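Local coordinates for peptidase S8 and S53, subtilisin, kexin, sedolisin (PDB 4KG7), which is a subtilisin-like serine endopeptidase, the mycosin MycP3 of the mycobacterial ESX-3 type VII secretion system, and probably cleaves protein substrates there, at residues N49-L53 with P286-I290. Numbering follows the deposited sequence.
Sequences NQLAL and PGENI
An amide side chain can satisfy main-chain groups of an irregular loop, and Asn49 is a worked example. It sits in the short helix 48-53, with helical backbone angles from Asn49 to Ala52; facing it, Pro286 ends strand 281-286, an outermost strand of the parallel sheet of this subtilisin fold, and an irregular loop follows: Pro286, Glu288 and Ile290 are extended, Gly287 (phi/psi -132/15) is not, and Asn289 (53/47) is left-handed. The backbones come closest at Asn49 and Pro286, with 5.8 Å between their CA atoms, and these two residues supply most of the 226 Å² buried. With chi1 m and chi2 near -41°, Asn49 extends from the helix and gives a hydrogen bond from ND2 to Glu288 O, 2.8 Å long and nearly straight at 166°. A water lies 2.8 Å from Asn49 OD1, placed to donate to it, and accepts from Glu288 N at 3.0 Å. Glu288 OE2 is hydrogen-bonded to Ser272 OG instead. Pro286 turns its ring to the helix: CB lies 3.4 Å from Asn49 OD1, while CD meets Leu53 CD2 at 3.9 Å and CG lies 4.5 Å from Ala52 CB. Tyr324 of helix 318-335 touches Asn49, Leu53 and Pro286 alike. Ile290 CD1 comes within 3.8 Å of Asn49 ND2, and its side chain lies about 7 Å from that of Ser319, the predicted nucleophile. The chemistry thus pairs a proline-centred apolar patch with amide recognition of main-chain atoms, joining helix 48-53, the first in the chain, to a loop near the catalytic centre.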
loop_
_atom_site.group_PDB
_atom_site.type_symbol
_atom_site.label_atom_id
_atom_site.label_comp_id
_atom_site.label_asym_id
_atom_site.label_seq_id
_atom_site.Cartn_x
_atom_site.Cartn_y
_atom_site.Cartn_z
ATOM N N ASN A 49 17.504 1.435 3.639
ATOM C CA ASN A 49 16.123 1.712 3.996
ATOM C C ASN A 49 15.752 1.145 5.367
ATOM O O ASN A 49 14.984 1.770 6.113
ATOM C CB ASN A 49 15.187 1.142 2.920
ATOM C CG ASN A 49 15.417 1.764 1.558
ATOM O OD1 ASN A 49 15.617 2.954 1.464
ATOM N ND2 ASN A 49 15.286 0.980 0.511
ATOM N N GLN A 50 16.268 -0.035 5.700
ATOM C CA GLN A 50 16.045 -0.589 7.035
ATOM C C GLN A 50 16.721 0.317 8.075
ATOM O O GLN A 50 16.127 0.624 9.121
ATOM C CB GLN A 50 16.554 -2.036 7.156
ATOM C CG GLN A 50 16.525 -2.443 8.618
ATOM C CD GLN A 50 16.899 -3.876 8.915
ATOM O OE1 GLN A 50 16.534 -4.793 8.192
ATOM N NE2 GLN A 50 17.594 -4.074 10.033
ATOM N N LEU A 51 17.950 0.750 7.788
ATOM C CA LEU A 51 18.716 1.563 8.731
ATOM C C LEU A 51 18.031 2.915 8.973
ATOM O O LEU A 51 17.963 3.408 10.130
ATOM C CB LEU A 51 20.166 1.729 8.256
ATOM C CG LEU A 51 20.956 0.417 8.097
ATOM C CD1 LEU A 51 22.291 0.699 7.432
ATOM C CD2 LEU A 51 21.180 -0.299 9.409
ATOM N N ALA A 52 17.444 3.471 7.915
ATOM C CA ALA A 52 16.664 4.704 8.033
ATOM C C ALA A 52 15.504 4.577 9.041
ATOM O O ALA A 52 15.133 5.542 9.718
ATOM C CB ALA A 52 16.120 5.075 6.670
ATOM N N LEU A 53 14.924 3.385 9.106
ATOM C CA LEU A 53 13.776 3.111 9.962
ATOM C C LEU A 53 14.157 2.603 11.344
ATOM O O LEU A 53 13.286 2.445 12.198
ATOM C CB LEU A 53 12.896 2.062 9.285
ATOM C CG LEU A 53 12.190 2.552 8.007
ATOM C CD1 LEU A 53 11.665 1.330 7.260
ATOM C CD2 LEU A 53 11.089 3.540 8.347
ATOM N N PRO A 286 10.521 4.831 3.272
ATOM C CA PRO A 286 11.433 4.604 2.138
ATOM C C PRO A 286 10.769 3.963 0.931
ATOM O O PRO A 286 10.030 2.986 1.083
ATOM C CB PRO A 286 12.517 3.709 2.742
ATOM C CG PRO A 286 12.506 4.130 4.195
ATOM C CD PRO A 286 11.043 4.218 4.494
ATOM N N GLY A 287 11.051 4.521 -0.244
ATOM C CA GLY A 287 10.480 4.033 -1.501
ATOM C C GLY A 287 11.463 3.823 -2.647
ATOM O O GLY A 287 11.042 3.578 -3.771
ATOM N N GLU A 288 12.763 3.785 -2.361
ATOM C CA GLU A 288 13.803 3.694 -3.402
ATOM C C GLU A 288 14.739 2.523 -3.151
ATOM O O GLU A 288 15.073 2.216 -2.024
ATOM C CB GLU A 288 14.607 4.989 -3.482
ATOM C CG GLU A 288 13.768 6.196 -3.808
ATOM C CD GLU A 288 14.554 7.469 -3.924
ATOM O OE1 GLU A 288 15.805 7.441 -4.161
ATOM O OE2 GLU A 288 13.907 8.537 -3.766
ATOM N N ASN A 289 15.223 1.904 -4.230
ATOM C CA ASN A 289 16.212 0.806 -4.136
ATOM C C ASN A 289 15.745 -0.295 -3.190
ATOM O O ASN A 289 16.507 -0.803 -2.357
ATOM C CB ASN A 289 17.569 1.329 -3.698
ATOM C CG ASN A 289 18.085 2.428 -4.608
ATOM O OD1 ASN A 289 18.240 2.208 -5.801
ATOM N ND2 ASN A 289 18.237 3.645 -4.065
ATOM N N ILE A 290 14.495 -0.686 -3.365
ATOM C CA ILE A 290 13.882 -1.638 -2.470
ATOM C C ILE A 290 14.444 -3.045 -2.708
ATOM O O ILE A 290 14.663 -3.440 -3.862
ATOM C CB ILE A 290 12.350 -1.589 -2.676
ATOM C CG1 ILE A 290 11.780 -0.202 -2.286
ATOM C CG2 ILE A 290 11.679 -2.780 -2.031
ATOM C CD1 ILE A 290 11.877 0.132 -0.834
HETATM O O HOH W 1 14.375 4.929 -0.143
#